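Long-range contacts in acyl-CoA dehydrogenase (Mycobacterium thermoresistibile, PDB 3NF4), which probably catalyses the FAD-dependent alpha,beta-dehydrogenation of acyl-CoA thioesters, as acyl-CoA dehydrogenases do, and binds flavin-adenine dinucleotide: residues Lys164-His169 against Val215-Ala220; Glu208-His213 against Glu363-Gln368; Leu103-Leu108 against Gly123-Glu128. All coordinates share one frame; numbering follows the deposited sequence.

Contact 1 (Lys164-His169 against Val215-Ala220); sequences KSWITH and VPTTSA. With FAD (flavin-adenine dinucleotide), chain C.
Ile167 and Thr218 form a hydrogen-bonded antiparallel pair, Ile167 N donating a hydrogen bond to Thr218 O at 2.8 Å. Lys164 and Ala220 are paired likewise, and the register slips by one residue between these two pairs, which defines a beta bulge in the antiparallel sheet of the middle domain. Beyond the strand, His169 N reaches Pro216 O; the donor lies nearly along the C=O axis (178°), but the N-H is bent away, at 139°.

Apolar contacts flank the backbone bonds. Val215 CG1, anti to its backbone N (chi1 177°), sits over the centre of the His169 ring, 3.7 Å from the centroid, a CH-pi contact; His169 NE2 is bonded to Tyr48 OH. Ile167 CD1 meets Ala220 CB at 3.7 Å, on the sheet face away from the flavin.

The flavin is met from both strands. Thr168 OG1 donates to FAD N5 over 3.1 Å, while Thr168 N makes a weak bond to FAD O4. Thr217 CG2 lies 3.8 Å from FAD C6 and also touches the edge of the Trp166 ring. The bond at N5, with at most a little from the weak one at O4, would polarise the isoalloxazine, consistent with easing hydride acceptance at N5.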
loop_
_atom_site.group_PDB
_atom_site.type_symbol
_atom_site.label_atom_id
_atom_site.label_comp_id
_atom_site.label_asym_id
_atom_site.label_seq_id
_atom_site.Cartn_x
_atom_site.Cartn_y
_atom_site.Cartn_z
ATOM N N LYS A 164 12.894 1.324 -36.275
ATOM C CA LYS A 164 11.782 1.126 -35.315
ATOM C C LYS A 164 12.152 0.041 -34.279
ATOM O O LYS A 164 13.042 -0.779 -34.529
ATOM C CB LYS A 164 10.506 0.712 -36.057
ATOM C CG LYS A 164 9.852 1.813 -36.891
ATOM C CD LYS A 164 9.278 2.884 -35.970
ATOM C CE LYS A 164 8.207 3.706 -36.629
ATOM N NZ LYS A 164 7.883 4.975 -35.907
ATOM N N SER A 165 11.476 0.013 -33.128
ATOM C CA SER A 165 11.823 -0.968 -32.089
ATOM C C SER A 165 10.642 -1.594 -31.349
ATOM O O SER A 165 9.493 -1.164 -31.482
ATOM C CB SER A 165 12.842 -0.391 -31.109
ATOM O OG SER A 165 12.398 0.835 -30.599
ATOM N N TRP A 166 10.933 -2.635 -30.583
ATOM C CA TRP A 166 9.932 -3.324 -29.766
ATOM C C TRP A 166 8.744 -3.811 -30.586
ATOM O O TRP A 166 7.629 -3.571 -30.208
ATOM C CB TRP A 166 9.423 -2.440 -28.617
ATOM C CG TRP A 166 10.502 -1.755 -27.770
ATOM C CD1 TRP A 166 10.744 -0.404 -27.681
ATOM C CD2 TRP A 166 11.459 -2.383 -26.900
ATOM N NE1 TRP A 166 11.796 -0.163 -26.837
ATOM C CE2 TRP A 166 12.256 -1.352 -26.343
ATOM C CE3 TRP A 166 11.726 -3.710 -26.547
ATOM C CZ2 TRP A 166 13.299 -1.608 -25.443
ATOM C CZ3 TRP A 166 12.774 -3.971 -25.646
ATOM C CH2 TRP A 166 13.544 -2.921 -25.105
ATOM N N ILE A 167 8.981 -4.489 -31.706
ATOM C CA ILE A 167 7.875 -4.991 -32.522
ATOM C C ILE A 167 7.526 -6.436 -32.154
ATOM O O ILE A 167 8.258 -7.366 -32.487
ATOM C CB ILE A 167 8.194 -4.861 -34.044
ATOM C CG1 ILE A 167 8.518 -3.391 -34.400
ATOM C CG2 ILE A 167 7.064 -5.465 -34.921
ATOM C CD1 ILE A 167 9.032 -3.177 -35.792
ATOM N N THR A 168 6.402 -6.608 -31.459
ATOM C CA THR A 168 5.799 -7.915 -31.179
ATOM C C THR A 168 5.443 -8.679 -32.456
ATOM O O THR A 168 4.722 -8.161 -33.316
ATOM C CB THR A 168 4.507 -7.731 -30.375
ATOM O OG1 THR A 168 4.830 -7.151 -29.105
ATOM C CG2 THR A 168 3.775 -9.064 -30.188
ATOM N N HIS A 169 5.935 -9.915 -32.559
ATOM C CA HIS A 169 5.823 -10.710 -33.781
ATOM C C HIS A 169 6.755 -10.193 -34.902
ATOM O O HIS A 169 6.621 -10.571 -36.065
ATOM C CB HIS A 169 4.360 -10.796 -34.241
ATOM C CG HIS A 169 3.763 -12.163 -34.113
ATOM N ND1 HIS A 169 2.491 -12.381 -33.628
ATOM C CD2 HIS A 169 4.268 -13.386 -34.408
ATOM C CE1 HIS A 169 2.239 -13.680 -33.628
ATOM N NE2 HIS A 169 3.300 -14.311 -34.097
ATOM N N VAL A 215 6.759 -15.718 -28.512
ATOM C CA VAL A 215 6.548 -14.840 -29.653
ATOM C C VAL A 215 7.669 -13.779 -29.556
ATOM O O VAL A 215 7.787 -13.120 -28.522
ATOM C CB VAL A 215 5.171 -14.137 -29.541
ATOM C CG1 VAL A 215 4.952 -13.166 -30.676
ATOM C CG2 VAL A 215 4.029 -15.146 -29.496
ATOM N N PRO A 216 8.468 -13.594 -30.631
ATOM C CA PRO A 216 9.631 -12.704 -30.510
ATOM C C PRO A 216 9.282 -11.204 -30.570
ATOM O O PRO A 216 8.295 -10.813 -31.187
ATOM C CB PRO A 216 10.504 -13.108 -31.712
ATOM C CG PRO A 216 9.511 -13.595 -32.762
ATOM C CD PRO A 216 8.228 -14.004 -32.032
ATOM N N THR A 217 10.119 -10.391 -29.932
ATOM C CA THR A 217 10.047 -8.940 -29.976
ATOM C C THR A 217 11.336 -8.427 -30.657
ATOM O O THR A 217 12.439 -8.691 -30.179
ATOM C CB THR A 217 9.922 -8.371 -28.511
ATOM O OG1 THR A 217 8.770 -8.941 -27.857
ATOM C CG2 THR A 217 9.798 -6.848 -28.507
ATOM N N THR A 218 11.216 -7.702 -31.764
ATOM C CA THR A 218 12.425 -7.306 -32.536
ATOM C C THR A 218 12.406 -5.851 -33.022
ATOM O O THR A 218 11.342 -5.219 -33.081
ATOM C CB THR A 218 12.674 -8.215 -33.807
ATOM O OG1 THR A 218 11.831 -7.791 -34.897
ATOM C CG2 THR A 218 12.463 -9.736 -33.519
ATOM N N SER A 219 13.580 -5.342 -33.401
ATOM C CA SER A 219 13.672 -4.057 -34.094
ATOM C C SER A 219 13.519 -4.185 -35.624
ATOM O O SER A 219 13.543 -5.303 -36.167
ATOM C CB SER A 219 14.974 -3.340 -33.715
ATOM O OG SER A 219 16.088 -3.936 -34.350
ATOM N N ALA A 220 13.329 -3.055 -36.314
ATOM C CA ALA A 220 13.262 -3.040 -37.792
ATOM C C ALA A 220 14.106 -1.946 -38.444
ATOM O O ALA A 220 14.317 -0.873 -37.875
ATOM C CB ALA A 220 11.798 -2.964 -38.303
HETATM P PA FAD C . 10.506 5.621 -21.422
HETATM O O1A FAD C . 9.525 6.439 -22.216
HETATM O O2A FAD C . 11.970 5.895 -21.639
HETATM O O5B FAD C . 10.200 5.830 -19.851
HETATM C C5B FAD C . 11.086 5.448 -18.800
HETATM C C4B FAD C . 10.456 5.810 -17.447
HETATM O O4B FAD C . 10.139 7.215 -17.349
HETATM C C3B FAD C . 9.156 5.048 -17.220
HETATM O O3B FAD C . 9.104 4.621 -15.861
HETATM C C2B FAD C . 8.063 6.077 -17.458
HETATM O O2B FAD C . 6.840 5.745 -16.761
HETATM C C1B FAD C . 8.744 7.397 -17.049
HETATM N N9A FAD C . 8.121 8.505 -17.815
HETATM C C8A FAD C . 8.223 8.718 -19.159
HETATM N N7A FAD C . 7.479 9.798 -19.487
HETATM C C5A FAD C . 6.918 10.263 -18.346
HETATM C C6A FAD C . 6.077 11.334 -18.055
HETATM N N6A FAD C . 5.655 12.147 -19.055
HETATM N N1A FAD C . 5.681 11.549 -16.764
HETATM C C2A FAD C . 6.091 10.738 -15.769
HETATM N N3A FAD C . 6.893 9.693 -16.034
HETATM C C4A FAD C . 7.317 9.440 -17.298
HETATM N N1 FAD C . 5.693 -0.754 -28.974
HETATM C C2 FAD C . 4.945 -0.742 -30.120
HETATM O O2 FAD C . 4.677 0.342 -30.701
HETATM N N3 FAD C . 4.477 -1.903 -30.649
HETATM C C4 FAD C . 4.733 -3.098 -30.057
HETATM O O4 FAD C . 4.283 -4.148 -30.583
HETATM C C4X FAD C . 5.494 -3.134 -28.872
HETATM N N5 FAD C . 5.776 -4.319 -28.268
HETATM C C5X FAD C . 6.538 -4.331 -27.142
HETATM C C6 FAD C . 6.831 -5.548 -26.524
HETATM C C7 FAD C . 7.611 -5.592 -25.368
HETATM C C7M FAD C . 7.906 -6.931 -24.732
HETATM C C8 FAD C . 8.094 -4.390 -24.836
HETATM C C8M FAD C . 8.943 -4.313 -23.593
HETATM C C9 FAD C . 7.793 -3.180 -25.455
HETATM C C9A FAD C . 7.019 -3.125 -26.604
HETATM N N10 FAD C . 6.739 -1.929 -27.185
HETATM C C10 FAD C . 5.991 -1.922 -28.331
HETATM C "C1'" FAD C . 7.261 -0.650 -26.611
HETATM C "C2'" FAD C . 6.571 -0.191 -25.298
HETATM O "O2'" FAD C . 5.235 0.268 -25.584
HETATM C "C3'" FAD C . 7.426 0.841 -24.506
HETATM O "O3'" FAD C . 8.602 0.162 -24.042
HETATM C "C4'" FAD C . 6.773 1.528 -23.285
HETATM O "O4'" FAD C . 5.459 2.029 -23.593
HETATM C "C5'" FAD C . 7.577 2.670 -22.608
HETATM O "O5'" FAD C . 8.506 3.431 -23.419
HETATM P P FAD C . 10.102 3.379 -23.121
HETATM O O1P FAD C . 10.528 1.923 -23.038
HETATM O O2P FAD C . 10.846 4.267 -24.080
HETATM O O3P FAD C . 10.190 4.042 -21.640
#

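Contact 2 (Glu208-His213 against Glu363-Gln368); sequences EKMGLH and EAKIMQ. With FAD (flavin-adenine dinucleotide), chain C.
Leu212 overlaps three side chains of 363-367, its two methyls dividing the work. CD1 lies 3.9 Å from Glu363 CG and more loosely against Met367 CE, whereas CD2 packs on Ile366 CG2 at 4.1 Å. The side chains of Leu212 and Ile366 cross at about a right angle and meet methyl to methyl.

The second apolar patch is made by Met210. Its CG is anti to the backbone N (chi1 -179°), and the bend at chi3 (30°) sets the terminal CE against both CB and CG of Lys365, at 3.8 Å from CB. Only the aliphatic root of that lysine takes part: the chain bends at chi2 and chi3, and NZ turns to Gln368 OE1, 2.8 Å away, with further hydrogen bonds to Gln344 OE1 and Thr340 O of the second subunit. Glu363 likewise offers its CG methylene, while OE2 forms a salt bridge with Arg359.

Both segments also reach the dimethylbenzene end of the flavin. Lys209 CD is 3.8 Å from FAD C7M, and Ile366 CG1 lies at the same distance from FAD C8M, which places the two residues in the FAD pocket.

In the fold, the loop 208-213, between strands 201-203 and 217-228 of the middle domain, is packed on helix 357-367 of the C-terminal domain. Helix 92-104 touches Leu212, Glu363 and Met367; helix 247-274 covers Glu363, Ala364 and Met367, and helix 321-346 packs on Ala364 and Met367.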
loop_
_atom_site.group_PDB
_atom_site.type_symbol
_atom_site.label_atom_id
_atom_site.label_comp_id
_atom_site.label_asym_id
_atom_site.label_seq_id
_atom_site.Cartn_x
_atom_site.Cartn_y
_atom_site.Cartn_z
ATOM N N GLU A 208 16.466 -10.372 -25.658
ATOM C CA GLU A 208 16.570 -11.303 -24.530
ATOM C C GLU A 208 15.866 -10.716 -23.278
ATOM O O GLU A 208 16.425 -9.856 -22.597
ATOM C CB GLU A 208 18.056 -11.541 -24.183
ATOM C CG GLU A 208 18.904 -12.222 -25.258
ATOM C CD GLU A 208 20.410 -12.018 -25.032
ATOM O OE1 GLU A 208 20.816 -10.900 -24.592
ATOM O OE2 GLU A 208 21.191 -12.963 -25.313
ATOM N N LYS A 209 14.671 -11.218 -22.967
ATOM C CA LYS A 209 13.811 -10.632 -21.931
ATOM C C LYS A 209 13.782 -11.451 -20.650
ATOM O O LYS A 209 14.233 -12.584 -20.639
ATOM C CB LYS A 209 12.393 -10.413 -22.471
ATOM C CG LYS A 209 12.344 -9.686 -23.840
ATOM C CD LYS A 209 10.958 -9.208 -24.235
ATOM C CE LYS A 209 9.968 -10.369 -24.535
ATOM N NZ LYS A 209 10.317 -11.184 -25.753
ATOM N N MET A 210 13.285 -10.849 -19.565
ATOM C CA MET A 210 13.052 -11.542 -18.294
ATOM C C MET A 210 12.002 -12.670 -18.416
ATOM O O MET A 210 12.072 -13.648 -17.662
ATOM C CB MET A 210 12.625 -10.531 -17.218
ATOM C CG MET A 210 12.372 -11.094 -15.832
ATOM S SD MET A 210 11.898 -9.868 -14.549
ATOM C CE MET A 210 11.070 -8.637 -15.527
ATOM N N GLY A 211 11.042 -12.527 -19.337
ATOM C CA GLY A 211 9.959 -13.530 -19.554
ATOM C C GLY A 211 9.166 -13.248 -20.839
ATOM O O GLY A 211 9.506 -12.317 -21.600
ATOM N N LEU A 212 8.123 -14.040 -21.087
ATOM C CA LEU A 212 7.247 -13.864 -22.267
ATOM C C LEU A 212 8.022 -14.150 -23.560
ATOM O O LEU A 212 8.046 -13.338 -24.486
ATOM C CB LEU A 212 6.672 -12.444 -22.280
ATOM C CG LEU A 212 5.246 -12.103 -22.716
ATOM C CD1 LEU A 212 4.180 -12.479 -21.643
ATOM C CD2 LEU A 212 5.154 -10.573 -23.085
ATOM N N HIS A 213 8.674 -15.304 -23.605
ATOM C CA HIS A 213 9.744 -15.570 -24.580
ATOM C C HIS A 213 9.286 -16.042 -25.961
ATOM O O HIS A 213 9.992 -15.780 -26.946
ATOM C CB HIS A 213 10.714 -16.628 -24.051
ATOM C CG HIS A 213 11.345 -16.293 -22.734
ATOM N ND1 HIS A 213 12.236 -15.251 -22.575
ATOM C CD2 HIS A 213 11.267 -16.905 -21.531
ATOM C CE1 HIS A 213 12.657 -15.216 -21.321
ATOM N NE2 HIS A 213 12.085 -16.212 -20.666
ATOM N N GLU A 363 6.324 -12.826 -15.980
ATOM C CA GLU A 363 5.445 -12.323 -17.036
ATOM C C GLU A 363 4.662 -11.069 -16.645
ATOM O O GLU A 363 4.374 -10.221 -17.497
ATOM C CB GLU A 363 4.466 -13.420 -17.512
ATOM C CG GLU A 363 5.139 -14.440 -18.406
ATOM C CD GLU A 363 4.383 -15.779 -18.612
ATOM O OE1 GLU A 363 3.204 -15.952 -18.207
ATOM O OE2 GLU A 363 5.009 -16.685 -19.215
ATOM N N ALA A 364 4.334 -10.920 -15.362
ATOM C CA ALA A 364 3.457 -9.813 -14.960
ATOM C C ALA A 364 4.145 -8.436 -14.997
ATOM O O ALA A 364 3.476 -7.421 -15.247
ATOM C CB ALA A 364 2.809 -10.082 -13.550
ATOM N N LYS A 365 5.458 -8.411 -14.731
ATOM C CA LYS A 365 6.221 -7.152 -14.652
ATOM C C LYS A 365 6.111 -6.280 -15.915
ATOM O O LYS A 365 5.916 -5.081 -15.799
ATOM C CB LYS A 365 7.700 -7.396 -14.283
ATOM C CG LYS A 365 8.531 -6.136 -14.133
ATOM C CD LYS A 365 8.034 -5.224 -12.963
ATOM C CE LYS A 365 7.674 -3.828 -13.479
ATOM N NZ LYS A 365 7.205 -2.881 -12.415
ATOM N N ILE A 366 6.223 -6.874 -17.106
ATOM C CA ILE A 366 6.212 -6.092 -18.383
ATOM C C ILE A 366 4.813 -5.490 -18.673
ATOM O O ILE A 366 4.674 -4.461 -19.339
ATOM C CB ILE A 366 6.707 -6.958 -19.598
ATOM C CG1 ILE A 366 6.884 -6.127 -20.908
ATOM C CG2 ILE A 366 5.730 -8.092 -19.886
ATOM C CD1 ILE A 366 7.758 -4.832 -20.795
ATOM N N MET A 367 3.777 -6.120 -18.145
ATOM C CA MET A 367 2.419 -5.612 -18.284
ATOM C C MET A 367 2.211 -4.224 -17.644
ATOM O O MET A 367 1.423 -3.383 -18.162
ATOM C CB MET A 367 1.451 -6.644 -17.714
ATOM C CG MET A 367 0.504 -7.150 -18.705
ATOM S SD MET A 367 0.421 -8.928 -18.718
ATOM C CE MET A 367 1.412 -9.309 -20.168
ATOM N N GLN A 368 2.919 -3.970 -16.544
ATOM C CA GLN A 368 2.920 -2.639 -15.931
ATOM C C GLN A 368 3.588 -1.567 -16.843
ATOM O O GLN A 368 3.425 -0.347 -16.612
ATOM C CB GLN A 368 3.603 -2.675 -14.552
ATOM C CG GLN A 368 2.868 -3.505 -13.468
ATOM C CD GLN A 368 3.583 -3.480 -12.124
ATOM O OE1 GLN A 368 4.695 -4.002 -11.988
ATOM N NE2 GLN A 368 2.943 -2.859 -11.115
HETATM P PA FAD C . 10.506 5.621 -21.422
HETATM O O1A FAD C . 9.525 6.439 -22.216
HETATM O O2A FAD C . 11.970 5.895 -21.639
HETATM O O5B FAD C . 10.200 5.830 -19.851
HETATM C C5B FAD C . 11.086 5.448 -18.800
HETATM C C4B FAD C . 10.456 5.810 -17.447
HETATM O O4B FAD C . 10.139 7.215 -17.349
HETATM C C3B FAD C . 9.156 5.048 -17.220
HETATM O O3B FAD C . 9.104 4.621 -15.861
HETATM C C2B FAD C . 8.063 6.077 -17.458
HETATM O O2B FAD C . 6.840 5.745 -16.761
HETATM C C1B FAD C . 8.744 7.397 -17.049
HETATM N N9A FAD C . 8.121 8.505 -17.815
HETATM C C8A FAD C . 8.223 8.718 -19.159
HETATM N N7A FAD C . 7.479 9.798 -19.487
HETATM C C5A FAD C . 6.918 10.263 -18.346
HETATM C C6A FAD C . 6.077 11.334 -18.055
HETATM N N6A FAD C . 5.655 12.147 -19.055
HETATM N N1A FAD C . 5.681 11.549 -16.764
HETATM C C2A FAD C . 6.091 10.738 -15.769
HETATM N N3A FAD C . 6.893 9.693 -16.034
HETATM C C4A FAD C . 7.317 9.440 -17.298
HETATM N N1 FAD C . 5.693 -0.754 -28.974
HETATM C C2 FAD C . 4.945 -0.742 -30.120
HETATM O O2 FAD C . 4.677 0.342 -30.701
HETATM N N3 FAD C . 4.477 -1.903 -30.649
HETATM C C4 FAD C . 4.733 -3.098 -30.057
HETATM O O4 FAD C . 4.283 -4.148 -30.583
HETATM C C4X FAD C . 5.494 -3.134 -28.872
HETATM N N5 FAD C . 5.776 -4.319 -28.268
HETATM C C5X FAD C . 6.538 -4.331 -27.142
HETATM C C6 FAD C . 6.831 -5.548 -26.524
HETATM C C7 FAD C . 7.611 -5.592 -25.368
HETATM C C7M FAD C . 7.906 -6.931 -24.732
HETATM C C8 FAD C . 8.094 -4.390 -24.836
HETATM C C8M FAD C . 8.943 -4.313 -23.593
HETATM C C9 FAD C . 7.793 -3.180 -25.455
HETATM C C9A FAD C . 7.019 -3.125 -26.604
HETATM N N10 FAD C . 6.739 -1.929 -27.185
HETATM C C10 FAD C . 5.991 -1.922 -28.331
HETATM C "C1'" FAD C . 7.261 -0.650 -26.611
HETATM C "C2'" FAD C . 6.571 -0.191 -25.298
HETATM O "O2'" FAD C . 5.235 0.268 -25.584
HETATM C "C3'" FAD C . 7.426 0.841 -24.506
HETATM O "O3'" FAD C . 8.602 0.162 -24.042
HETATM C "C4'" FAD C . 6.773 1.528 -23.285
HETATM O "O4'" FAD C . 5.459 2.029 -23.593
HETATM C "C5'" FAD C . 7.577 2.670 -22.608
HETATM O "O5'" FAD C . 8.506 3.431 -23.419
HETATM P P FAD C . 10.102 3.379 -23.121
HETATM O O1P FAD C . 10.528 1.923 -23.038
HETATM O O2P FAD C . 10.846 4.267 -24.080
HETATM O O3P FAD C . 10.190 4.042 -21.640
#

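Contact 3 (Leu103-Leu108 against Gly123-Glu128); sequences LSSHPL and GMLSGE
Ser105 and Met124 meet where two parts of the all-helical N-terminal domain of the acyl-CoA dehydrogenase fold come together: the junction of helices 92-104 and 106-111, and the C-terminal end of helix 114-124. Their CA atoms are 7.3 Å apart, the nearest such pair, and the contact is one of packing, with Met124 CE against side-chain and backbone atoms alike.

Along 103-108, Ser104 comes first and contributes little beyond its carbonyl, which lies 4.4 Å from Met124 CE; that oxygen is hydrogen-bonded to Thr177 OG1, and Ser104 OG to His101 O. Ser105 makes the closer approach. Its CB points to the second segment and lies 3.7 Å from Met124 CE, and its CA is equally near that methyl. Ser105 OG, weakly bonded to Ser102 O, is 4.1 Å from Leu125 CD2. At this point the chain turns from one helix into the next, with His106 N bonded to Leu103 O.

Leu108, on the following helix, then meets the thioether. Its CG is anti to the backbone N (chi1 177°), and chi2 then sets CD2, 3.9 Å from Met124 SD. Leu108 also packs on Gln116, Trp120 and Leu121 of helix 114-124, so the sulfur contact continues a broader seam between neighbouring helices.

Met124 is bent at chi2 and chi3. SD faces Leu108 CD2, and CE lies on Ser105 and also near Leu108 CD2, while Phe175 of strand 175-181 touches the side chain too. Leu125 is the first residue past the helix to leave helical backbone angles. An ST turn follows: Ser126 OG donates to Gly123 O and accepts from Glu128 N at 3.2 Å, with an N-H...O angle of 162°.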
loop_
_atom_site.group_PDB
_atom_site.type_symbol
_atom_site.label_atom_id
_atom_site.label_comp_id
_atom_site.label_asym_id
_atom_site.label_seq_id
_atom_site.Cartn_x
_atom_site.Cartn_y
_atom_site.Cartn_z
ATOM N N LEU A 103 -5.411 -4.762 -32.931
ATOM C CA LEU A 103 -4.895 -3.421 -33.168
ATOM C C LEU A 103 -4.301 -3.231 -34.571
ATOM O O LEU A 103 -4.419 -2.152 -35.141
ATOM C CB LEU A 103 -3.826 -3.056 -32.142
ATOM C CG LEU A 103 -4.188 -2.339 -30.845
ATOM C CD1 LEU A 103 -5.412 -2.962 -30.176
ATOM C CD2 LEU A 103 -2.970 -2.376 -29.911
ATOM N N SER A 104 -3.644 -4.254 -35.102
ATOM C CA SER A 104 -2.986 -4.129 -36.410
ATOM C C SER A 104 -3.976 -3.907 -37.563
ATOM O O SER A 104 -3.666 -3.213 -38.529
ATOM C CB SER A 104 -2.026 -5.300 -36.691
ATOM O OG SER A 104 -2.696 -6.400 -37.291
ATOM N N SER A 105 -5.189 -4.438 -37.442
ATOM C CA SER A 105 -6.193 -4.175 -38.482
ATOM C C SER A 105 -7.005 -2.877 -38.282
ATOM O O SER A 105 -7.803 -2.507 -39.141
ATOM C CB SER A 105 -7.107 -5.395 -38.686
ATOM O OG SER A 105 -8.129 -5.464 -37.715
ATOM N N HIS A 106 -6.779 -2.176 -37.174
ATOM C CA HIS A 106 -7.666 -1.055 -36.778
ATOM C C HIS A 106 -7.609 0.227 -37.653
ATOM O O HIS A 106 -8.661 0.788 -37.968
ATOM C CB HIS A 106 -7.516 -0.740 -35.267
ATOM C CG HIS A 106 -8.083 0.586 -34.845
ATOM N ND1 HIS A 106 -9.284 0.706 -34.179
ATOM C CD2 HIS A 106 -7.594 1.845 -34.961
ATOM C CE1 HIS A 106 -9.517 1.981 -33.917
ATOM N NE2 HIS A 106 -8.510 2.694 -34.388
ATOM N N PRO A 107 -6.404 0.701 -38.029
ATOM C CA PRO A 107 -6.322 1.859 -38.931
ATOM C C PRO A 107 -7.028 1.681 -40.297
ATOM O O PRO A 107 -7.635 2.626 -40.789
ATOM C CB PRO A 107 -4.816 2.029 -39.152
ATOM C CG PRO A 107 -4.214 1.444 -37.983
ATOM C CD PRO A 107 -5.064 0.267 -37.614
ATOM N N LEU A 108 -6.942 0.499 -40.897
ATOM C CA LEU A 108 -7.569 0.275 -42.203
ATOM C C LEU A 108 -9.094 0.257 -42.069
ATOM O O LEU A 108 -9.798 0.862 -42.886
ATOM C CB LEU A 108 -7.049 -1.015 -42.867
ATOM C CG LEU A 108 -7.611 -1.504 -44.207
ATOM C CD1 LEU A 108 -7.609 -0.405 -45.290
ATOM C CD2 LEU A 108 -6.866 -2.758 -44.725
ATOM N N GLY A 123 -8.586 -10.903 -46.173
ATOM C CA GLY A 123 -7.422 -11.748 -45.889
ATOM C C GLY A 123 -6.879 -11.619 -44.462
ATOM O O GLY A 123 -6.443 -12.602 -43.859
ATOM N N MET A 124 -6.907 -10.408 -43.915
ATOM C CA MET A 124 -6.473 -10.194 -42.526
ATOM C C MET A 124 -7.352 -10.958 -41.523
ATOM O O MET A 124 -6.836 -11.554 -40.565
ATOM C CB MET A 124 -6.419 -8.699 -42.201
ATOM C CG MET A 124 -5.346 -7.971 -43.014
ATOM S SD MET A 124 -5.765 -6.270 -43.398
ATOM C CE MET A 124 -5.349 -5.415 -41.888
ATOM N N LEU A 125 -8.664 -10.989 -41.782
ATOM C CA LEU A 125 -9.608 -11.569 -40.828
ATOM C C LEU A 125 -9.928 -13.028 -41.127
ATOM O O LEU A 125 -10.805 -13.622 -40.490
ATOM C CB LEU A 125 -10.882 -10.721 -40.737
ATOM C CG LEU A 125 -10.664 -9.210 -40.586
ATOM C CD1 LEU A 125 -11.982 -8.453 -40.687
ATOM C CD2 LEU A 125 -9.908 -8.857 -39.279
ATOM N N SER A 126 -9.183 -13.607 -42.066
ATOM C CA SER A 126 -9.464 -14.950 -42.586
ATOM C C SER A 126 -9.092 -16.044 -41.595
ATOM O O SER A 126 -9.659 -17.144 -41.637
ATOM C CB SER A 126 -8.697 -15.187 -43.899
ATOM O OG SER A 126 -7.323 -15.475 -43.633
ATOM N N GLY A 127 -8.116 -15.753 -40.736
ATOM C CA GLY A 127 -7.653 -16.713 -39.746
ATOM C C GLY A 127 -6.301 -17.326 -40.070
ATOM O O GLY A 127 -5.744 -18.082 -39.269
ATOM N N GLU A 128 -5.774 -17.002 -41.247
ATOM C CA GLU A 128 -4.490 -17.541 -41.693
ATOM C C GLU A 128 -3.369 -16.512 -41.569
ATOM O O GLU A 128 -2.187 -16.879 -41.581
ATOM C CB GLU A 128 -4.597 -18.062 -43.136
#

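Contacts 1 and 2 share the flavin: 164-169 with 215-220 reaches N5 and O4, and through Thr217 also the dimethylbenzene side, where it adjoins 208-213 with 363-368 at the methyl groups C7M and C8M. Their centres are 14 Å apart and their segments alternate along the chain. They touch directly where Lys209 NZ packs against Thr217 OG1, 3.4 Å away. Contact 3 closes before either opens and stands apart: its nearest atoms are about 8 Å from contact 1 and about 13 Å from contact 2, on the opposite side of the chain's centre from the latter. The Ser104 side chain is still about 9 Å from FAD.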